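Local coordinates for Sso-CP2 metallo-carboxypetidase (Sulfolobus solfataricus, PDB 4MMO), which is a zinc-binding M20-family metallo-carboxypeptidase that probably cleaves residues from the C-terminal end of peptides, at residues 67-72 with 135-140; 72-77 with 104-109. All coordinates share one frame; numbering follows the deposited sequence.

Both contacts sit beside the zinc site of the M20 peptidase domain, their centres about 9 Å apart. Interaction 1 sets the end of strand 65-71 against the loop after strand 128-134, its neighbour in the mixed sheet. Interaction 2 follows the chain on from Tyr72, which both contacts share, to the start of helix 102-121. In chain order the helix segment 104-109 falls between segments 67-72 and 135-140. The two contacts also meet directly: Asp73 OD2 probably accepts a hydrogen bond from Glu138 N. Each brings a zinc ligand, His71 from the strand and Asp104 from the helix, and Glu163 is the third.

Interaction 1 (67-72 with 135-140); sequences LIYNHY and GEEEIG
Tyr72 and Gly135 bring the two backbones closest, with their CA atoms 5.4 Å apart. The end of strand 65-71 and the start of loop 135-140 run nearly at right angles, 88° apart end to end. The loop forms a short 3-10 turn at Glu137 and Glu138, with Ile139 N bonded to Glu136 O. At the crossing, Gly135 CA lies over one face of the Tyr72 ring, 3.8 Å from its centroid, as a CH-pi contact. Tyr72 OH bonds to Pro52 O. Glu137 packs over a face of the His71 imidazole. Its CB makes a CH-pi contact 3.6 Å from the ring centroid. CG is anti to the backbone N (chi1 -164°) and the chain bends at chi2, which brings OE1 over the rim of the same ring face, the carboxylate and ring planes 22° apart. Glu137 OE1 sits 3.2 Å from His71 NE2, a packing contact and not a hydrogen bond. At the ring edge of Tyr69, OH reaches Glu137 CG at 3.2 Å and bonds to Glu134. Glu138 OE2 approaches His71 CE1 obliquely at 3.4 Å, its carboxylate almost perpendicular to the ring. OE1, the other oxygen, bonds to NE2 of Gln75, a poorly ordered residue. His71 ND1 bonds to Asp73 O, which fixes the ring's rotation and leaves NE2 to the zinc ion. An alanine at His71 would probably leave the zinc short of a ligand and Glu137 without the ring it packs on. Asp104 and Glu163 complete the metal site. Glu137 and Glu138 bind zinc in a structure of this protein, though not in this chain. The contact is consistent with the active site of an M20 metallopeptidase, with metal-site residues at or just after the ends of neighbouring parallel strands.

Interaction 2 (72-77 with 104-109); sequences YDVQPV and DNKGTL
Tyr72 opens the contact through its backbone. Its O lies 3.4 Å from Lys106 CE, while Ser16 OG bonds to the same oxygen. Lys106 stretches out beyond CG to bring CE there. Tyr72 N is 4.3 Å from Leu109 CD1, a looser touch about one helical turn further on. Asp73 joins through water: one water donates to Asp73 O at 2.8 Å and accepts from Asn105 N. The same oxygen is the partner of His71, so the water extends that link to the helix. The peptide bond before Asn105 is cis. Val74 comes next. Its CG1 is anti to the carbonyl carbon (chi1 -64°) and meets Lys106 CE at 3.9 Å, the two side chains crossing at about a right angle. The same methyl lies 4.1 Å from Asp104 O. At Gln75 a second water accepts from the backbone N at 2.9 Å and donates to Asp104 O. The two waters bind the O and the N of the cis peptide Asp104-Asn105 and tie both to the loop, next to the zinc ligand Asp104. The loop leaves strand 65-71 and passes the N-terminal end of helix 102-121. Helix 24-39 packs on Tyr72 and Leu109, and helix 3-12 touches Tyr72, Lys106 and Leu109.

Interaction 1 (67-72 with 135-140)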
ATOM      1  N   LEU A  67      -8.460  32.788 -26.597  1.00 30.53           N
ATOM      2  CA  LEU A  67      -8.822  31.388 -26.402  1.00 30.80           C
ATOM      3  C   LEU A  67      -9.095  31.150 -24.921  1.00 37.08           C
ATOM      4  O   LEU A  67      -8.231  31.398 -24.083  1.00 32.07           O
ATOM      5  CB  LEU A  67      -7.690  30.473 -26.887  1.00 29.48           C
ATOM      6  CG  LEU A  67      -7.910  28.959 -26.758  1.00 35.20           C
ATOM      7  CD1 LEU A  67      -9.149  28.518 -27.517  1.00 37.10           C
ATOM      8  CD2 LEU A  67      -6.695  28.200 -27.262  1.00 33.34           C
ATOM      9  N   ILE A  68     -10.300  30.687 -24.600  1.00 31.28           N
ATOM     10  CA  ILE A  68     -10.679  30.432 -23.211  1.00 34.81           C
ATOM     11  C   ILE A  68     -10.788  28.929 -22.949  1.00 36.95           C
ATOM     12  O   ILE A  68     -11.543  28.233 -23.619  1.00 32.83           O
ATOM     13  CB  ILE A  68     -12.015  31.120 -22.860  1.00 26.37           C
ATOM     14  CG1 ILE A  68     -11.873  32.636 -23.025  1.00 24.94           C
ATOM     15  CG2 ILE A  68     -12.450  30.765 -21.433  1.00 29.12           C
ATOM     16  CD1 ILE A  68     -13.108  33.435 -22.653  1.00 33.83           C
ATOM     17  N   TYR A  69     -10.030  28.451 -21.966  1.00 31.50           N
ATOM     18  CA  TYR A  69     -10.020  27.041 -21.592  1.00 26.07           C
ATOM     19  C   TYR A  69     -10.706  26.820 -20.248  1.00 37.04           C
ATOM     20  O   TYR A  69     -10.439  27.524 -19.276  1.00 31.95           O
ATOM     21  CB  TYR A  69      -8.579  26.513 -21.533  1.00 22.97           C
ATOM     22  CG  TYR A  69      -8.437  25.155 -20.869  1.00 37.31           C
ATOM     23  CD1 TYR A  69      -8.275  25.049 -19.494  1.00 39.05           C
ATOM     24  CD2 TYR A  69      -8.457  23.983 -21.617  1.00 41.36           C
ATOM     25  CE1 TYR A  69      -8.145  23.820 -18.881  1.00 34.86           C
ATOM     26  CE2 TYR A  69      -8.325  22.741 -21.008  1.00 30.97           C
ATOM     27  CZ  TYR A  69      -8.171  22.667 -19.640  1.00 42.41           C
ATOM     28  OH  TYR A  69      -8.045  21.444 -19.021  1.00 40.21           O
ATOM     29  N   ASN A  70     -11.593  25.831 -20.210  1.00 32.56           N
ATOM     30  CA  ASN A  70     -12.180  25.349 -18.963  1.00 31.05           C
ATOM     31  C   ASN A  70     -12.424  23.847 -19.089  1.00 37.97           C
ATOM     32  O   ASN A  70     -12.265  23.288 -20.167  1.00 35.93           O
ATOM     33  CB  ASN A  70     -13.488  26.079 -18.655  1.00 35.68           C
ATOM     34  CG  ASN A  70     -13.269  27.514 -18.209  1.00 35.58           C
ATOM     35  OD1 ASN A  70     -13.510  28.454 -18.964  1.00 34.33           O
ATOM     36  ND2 ASN A  70     -12.824  27.687 -16.970  1.00 34.35           N
ATOM     37  N   HIS A  71     -12.793  23.189 -17.996  1.00 36.13           N
ATOM     38  CA  HIS A  71     -13.120  21.766 -18.061  1.00 29.48           C
ATOM     39  C   HIS A  71     -14.414  21.467 -17.325  1.00 32.48           C
ATOM     40  O   HIS A  71     -14.636  21.960 -16.218  1.00 38.27           O
ATOM     41  CB  HIS A  71     -11.971  20.908 -17.527  1.00 23.80           C
ATOM     42  CG  HIS A  71     -11.659  21.136 -16.080  1.00 33.90           C
ATOM     43  ND1 HIS A  71     -12.361  20.535 -15.065  1.00 27.24           N
ATOM     44  CD2 HIS A  71     -10.709  21.900 -15.491  1.00 44.32           C
ATOM     45  CE1 HIS A  71     -11.855  20.918 -13.899  1.00 34.01           C
ATOM     46  NE2 HIS A  71     -10.855  21.743 -14.133  1.00 38.30           N
ATOM     47  N   TYR A  72     -15.268  20.666 -17.959  1.00 37.88           N
ATOM     48  CA  TYR A  72     -16.586  20.357 -17.410  1.00 33.08           C
ATOM     49  C   TYR A  72     -16.581  19.105 -16.534  1.00 36.26           C
ATOM     50  O   TYR A  72     -17.560  18.825 -15.848  1.00 42.78           O
ATOM     51  CB  TYR A  72     -17.627  20.227 -18.529  1.00 35.92           C
ATOM     52  CG  TYR A  72     -17.363  19.122 -19.528  1.00 38.06           C
ATOM     53  CD1 TYR A  72     -17.835  17.829 -19.310  1.00 43.64           C
ATOM     54  CD2 TYR A  72     -16.665  19.373 -20.698  1.00 31.46           C
ATOM     55  CE1 TYR A  72     -17.601  16.819 -20.225  1.00 38.24           C
ATOM     56  CE2 TYR A  72     -16.427  18.371 -21.622  1.00 35.69           C
ATOM     57  CZ  TYR A  72     -16.895  17.095 -21.379  1.00 52.21           C
ATOM     58  OH  TYR A  72     -16.657  16.100 -22.299  1.00 45.96           O
ATOM     59  N   GLY A 135     -13.112  17.383 -21.061  1.00 36.29           N
ATOM     60  CA  GLY A 135     -13.737  16.551 -20.048  1.00 37.92           C
ATOM     61  C   GLY A 135     -12.781  15.580 -19.378  1.00 38.68           C
ATOM     62  O   GLY A 135     -13.227  14.620 -18.751  1.00 42.67           O
ATOM     63  N   GLU A 136     -11.477  15.829 -19.493  1.00 33.53           N
ATOM     64  CA  GLU A 136     -10.460  14.920 -18.954  1.00 34.73           C
ATOM     65  C   GLU A 136      -9.407  15.617 -18.092  1.00 43.15           C
ATOM     66  O   GLU A 136      -8.357  15.038 -17.806  1.00 41.46           O
ATOM     67  CB  GLU A 136      -9.742  14.199 -20.099  1.00 37.83           C
ATOM     68  CG  GLU A 136     -10.642  13.344 -20.966  1.00 42.39           C
ATOM     69  CD  GLU A 136      -9.894  12.693 -22.116  1.00 54.61           C
ATOM     70  OE1 GLU A 136      -8.872  13.257 -22.562  1.00 56.56           O
ATOM     71  OE2 GLU A 136     -10.330  11.618 -22.577  1.00 64.62           O
ATOM     72  N   GLU A 137      -9.671  16.854 -17.686  1.00 44.66           N
ATOM     73  CA  GLU A 137      -8.685  17.613 -16.922  1.00 36.71           C
ATOM     74  C   GLU A 137      -8.331  16.910 -15.614  1.00 41.70           C
ATOM     75  O   GLU A 137      -7.174  16.916 -15.192  1.00 51.22           O
ATOM     76  CB  GLU A 137      -9.194  19.026 -16.634  1.00 43.10           C
ATOM     77  CG  GLU A 137      -8.096  19.995 -16.193  1.00 38.80           C
ATOM     78  CD  GLU A 137      -7.750  19.896 -14.719  1.00 53.73           C
ATOM     79  OE1 GLU A 137      -8.619  19.496 -13.916  1.00 42.75           O
ATOM     80  OE2 GLU A 137      -6.598  20.227 -14.363  1.00 48.85           O
ATOM     81  N   GLU A 138      -9.331  16.308 -14.980  1.00 38.50           N
ATOM     82  CA  GLU A 138      -9.136  15.641 -13.701  1.00 44.95           C
ATOM     83  C   GLU A 138      -8.427  14.292 -13.841  1.00 49.10           C
ATOM     84  O   GLU A 138      -8.026  13.698 -12.839  1.00 54.54           O
ATOM     85  CB  GLU A 138     -10.482  15.446 -13.002  1.00 54.23           C
ATOM     86  CG  GLU A 138     -11.232  16.739 -12.725  1.00 40.11           C
ATOM     87  CD  GLU A 138     -10.540  17.615 -11.701  1.00 49.95           C
ATOM     88  OE1 GLU A 138      -9.490  17.200 -11.168  1.00 50.79           O
ATOM     89  OE2 GLU A 138     -11.050  18.721 -11.427  1.00 47.54           O
ATOM     90  N   ILE A 139      -8.287  13.812 -15.076  1.00 44.37           N
ATOM     91  CA  ILE A 139      -7.545  12.583 -15.349  1.00 44.41           C
ATOM     92  C   ILE A 139      -6.343  12.848 -16.256  1.00 52.96           C
ATOM     93  O   ILE A 139      -5.950  11.992 -17.047  1.00 52.75           O
ATOM     94  CB  ILE A 139      -8.447  11.490 -15.977  1.00 52.45           C
ATOM     95  CG1 ILE A 139      -9.053  11.973 -17.297  1.00 57.81           C
ATOM     96  CG2 ILE A 139      -9.544  11.102 -14.997  1.00 39.32           C
ATOM     97  CD1 ILE A 139      -9.723  10.880 -18.099  1.00 56.05           C
ATOM     98  N   GLY A 140      -5.771  14.042 -16.142  1.00 40.57           N
ATOM     99  CA  GLY A 140      -4.515  14.350 -16.803  1.00 46.62           C
ATOM    100  C   GLY A 140      -4.608  14.802 -18.250  1.00 45.67           C
ATOM    101  O   GLY A 140      -3.578  14.937 -18.911  1.00 56.37           O
TER

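Interaction 2 (72-77 with 104-109)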
ATOM      1  N   TYR A  72     -15.268  20.666 -17.959  1.00 37.88           N
ATOM      2  CA  TYR A  72     -16.586  20.357 -17.410  1.00 33.08           C
ATOM      3  C   TYR A  72     -16.581  19.105 -16.534  1.00 36.26           C
ATOM      4  O   TYR A  72     -17.560  18.825 -15.848  1.00 42.78           O
ATOM      5  CB  TYR A  72     -17.627  20.227 -18.529  1.00 35.92           C
ATOM      6  CG  TYR A  72     -17.363  19.122 -19.528  1.00 38.06           C
ATOM      7  CD1 TYR A  72     -17.835  17.829 -19.310  1.00 43.64           C
ATOM      8  CD2 TYR A  72     -16.665  19.373 -20.698  1.00 31.46           C
ATOM      9  CE1 TYR A  72     -17.601  16.819 -20.225  1.00 38.24           C
ATOM     10  CE2 TYR A  72     -16.427  18.371 -21.622  1.00 35.69           C
ATOM     11  CZ  TYR A  72     -16.895  17.095 -21.379  1.00 52.21           C
ATOM     12  OH  TYR A  72     -16.657  16.100 -22.299  1.00 45.96           O
ATOM     13  N   ASP A  73     -15.479  18.362 -16.545  1.00 34.99           N
ATOM     14  CA  ASP A  73     -15.366  17.180 -15.698  1.00 29.68           C
ATOM     15  C   ASP A  73     -14.966  17.578 -14.288  1.00 37.84           C
ATOM     16  O   ASP A  73     -14.316  18.604 -14.090  1.00 39.66           O
ATOM     17  CB  ASP A  73     -14.356  16.177 -16.269  1.00 24.84           C
ATOM     18  CG  ASP A  73     -12.938  16.728 -16.316  1.00 35.39           C
ATOM     19  OD1 ASP A  73     -12.753  17.832 -16.862  1.00 39.36           O
ATOM     20  OD2 ASP A  73     -12.009  16.064 -15.806  1.00 36.46           O
ATOM     21  N   VAL A  74     -15.355  16.755 -13.318  1.00 41.53           N
ATOM     22  CA  VAL A  74     -15.085  17.014 -11.907  1.00 31.69           C
ATOM     23  C   VAL A  74     -14.422  15.816 -11.235  1.00 39.00           C
ATOM     24  O   VAL A  74     -14.388  14.719 -11.794  1.00 43.93           O
ATOM     25  CB  VAL A  74     -16.384  17.331 -11.147  1.00 33.96           C
ATOM     26  CG1 VAL A  74     -17.000  18.616 -11.672  1.00 33.62           C
ATOM     27  CG2 VAL A  74     -17.381  16.166 -11.270  1.00 33.24           C
ATOM     28  N   GLN A  75     -13.909  16.034 -10.029  1.00 37.17           N
ATOM     29  CA  GLN A  75     -13.291  14.968  -9.251  1.00 36.96           C
ATOM     30  C   GLN A  75     -14.353  14.003  -8.724  1.00 46.19           C
ATOM     31  O   GLN A  75     -15.522  14.376  -8.596  1.00 31.55           O
ATOM     32  CB  GLN A  75     -12.519  15.559  -8.071  1.00 62.77           C
ATOM     33  CG  GLN A  75     -11.163  16.153  -8.436  1.00 74.59           C
ATOM     34  CD  GLN A  75     -10.017  15.175  -8.243  1.00102.00           C
ATOM     35  OE1 GLN A  75      -9.954  14.462  -7.242  1.00115.42           O
ATOM     36  NE2 GLN A  75      -9.102  15.140  -9.204  1.00107.76           N
ATOM     37  N   PRO A  76     -13.949  12.760  -8.401  1.00 42.57           N
ATOM     38  CA  PRO A  76     -14.887  11.812  -7.786  1.00 43.50           C
ATOM     39  C   PRO A  76     -15.353  12.333  -6.433  1.00 47.85           C
ATOM     40  O   PRO A  76     -14.770  13.303  -5.942  1.00 40.86           O
ATOM     41  CB  PRO A  76     -14.052  10.535  -7.615  1.00 43.34           C
ATOM     42  CG  PRO A  76     -12.871  10.701  -8.515  1.00 54.52           C
ATOM     43  CD  PRO A  76     -12.607  12.175  -8.574  1.00 40.91           C
ATOM     44  N   VAL A  77     -16.372  11.708  -5.845  1.00 42.94           N
ATOM     45  CA  VAL A  77     -16.974  12.216  -4.612  1.00 40.41           C
ATOM     46  C   VAL A  77     -16.943  11.203  -3.472  1.00 43.59           C
ATOM     47  O   VAL A  77     -17.531  11.432  -2.417  1.00 37.80           O
ATOM     48  CB  VAL A  77     -18.428  12.674  -4.851  1.00 35.78           C
ATOM     49  CG1 VAL A  77     -18.463  13.775  -5.899  1.00 51.28           C
ATOM     50  CG2 VAL A  77     -19.305  11.502  -5.282  1.00 48.14           C
ATOM     51  N   ASP A 104     -14.015  23.984  -8.786  1.00 40.43           N
ATOM     52  CA  ASP A 104     -13.191  23.363  -9.821  1.00 44.67           C
ATOM     53  C   ASP A 104     -14.069  22.437 -10.661  1.00 42.48           C
ATOM     54  O   ASP A 104     -14.254  21.286 -10.274  1.00 43.48           O
ATOM     55  CB  ASP A 104     -12.068  22.557  -9.145  1.00 34.72           C
ATOM     56  CG  ASP A 104     -11.178  21.810 -10.137  1.00 50.58           C
ATOM     57  OD1 ASP A 104     -11.185  22.138 -11.342  1.00 48.50           O
ATOM     58  OD2 ASP A 104     -10.452  20.890  -9.700  1.00 67.17           O
ATOM     59  N   ASN A 105     -14.605  22.886 -11.802  1.00 33.74           N
ATOM     60  CA  ASN A 105     -14.299  24.167 -12.446  1.00 30.21           C
ATOM     61  C   ASN A 105     -15.556  24.740 -13.119  1.00 43.66           C
ATOM     62  O   ASN A 105     -15.469  25.568 -14.026  1.00 36.43           O
ATOM     63  CB  ASN A 105     -13.185  23.939 -13.482  1.00 30.18           C
ATOM     64  CG  ASN A 105     -12.746  25.212 -14.200  1.00 41.91           C
ATOM     65  OD1 ASN A 105     -12.668  25.239 -15.431  1.00 29.09           O
ATOM     66  ND2 ASN A 105     -12.459  26.268 -13.438  1.00 36.59           N
ATOM     67  N   LYS A 106     -16.734  24.303 -12.671  1.00 42.10           N
ATOM     68  CA  LYS A 106     -17.986  24.676 -13.339  1.00 31.41           C
ATOM     69  C   LYS A 106     -18.452  26.107 -13.057  1.00 30.45           C
ATOM     70  O   LYS A 106     -18.967  26.778 -13.950  1.00 34.43           O
ATOM     71  CB  LYS A 106     -19.109  23.708 -12.961  1.00 30.69           C
ATOM     72  CG  LYS A 106     -18.901  22.293 -13.472  1.00 29.22           C
ATOM     73  CD  LYS A 106     -20.113  21.432 -13.174  1.00 30.72           C
ATOM     74  CE  LYS A 106     -19.952  20.015 -13.721  1.00 38.84           C
ATOM     75  NZ  LYS A 106     -21.100  19.152 -13.338  1.00 40.75           N
ATOM     76  N   GLY A 107     -18.312  26.549 -11.812  1.00 27.30           N
ATOM     77  CA  GLY A 107     -18.701  27.899 -11.441  1.00 32.76           C
ATOM     78  C   GLY A 107     -17.934  28.931 -12.255  1.00 26.12           C
ATOM     79  O   GLY A 107     -18.517  29.852 -12.830  1.00 38.65           O
ATOM     80  N   THR A 108     -16.618  28.758 -12.319  1.00 28.26           N
ATOM     81  CA  THR A 108     -15.760  29.661 -13.084  1.00 35.76           C
ATOM     82  C   THR A 108     -16.071  29.554 -14.572  1.00 39.65           C
ATOM     83  O   THR A 108     -16.042  30.550 -15.292  1.00 34.84           O
ATOM     84  CB  THR A 108     -14.273  29.347 -12.847  1.00 29.54           C
ATOM     85  OG1 THR A 108     -13.991  29.416 -11.445  1.00 39.57           O
ATOM     86  CG2 THR A 108     -13.373  30.333 -13.596  1.00 31.50           C
ATOM     87  N   LEU A 109     -16.381  28.345 -15.026  1.00 38.01           N
ATOM     88  CA  LEU A 109     -16.682  28.117 -16.436  1.00 25.64           C
ATOM     89  C   LEU A 109     -17.937  28.877 -16.828  1.00 29.42           C
ATOM     90  O   LEU A 109     -17.998  29.489 -17.896  1.00 33.40           O
ATOM     91  CB  LEU A 109     -16.860  26.617 -16.710  1.00 29.42           C
ATOM     92  CG  LEU A 109     -17.073  26.135 -18.152  1.00 31.63           C
ATOM     93  CD1 LEU A 109     -16.754  24.645 -18.235  1.00 35.04           C
ATOM     94  CD2 LEU A 109     -18.491  26.361 -18.668  1.00 28.14           C
TER
HETATM   95  O   HOH W   1     -15.672  21.090 -13.814  1.00 33.73           O
HETATM   96  O   HOH W   2     -13.382  18.805  -9.416  1.00 46.39           O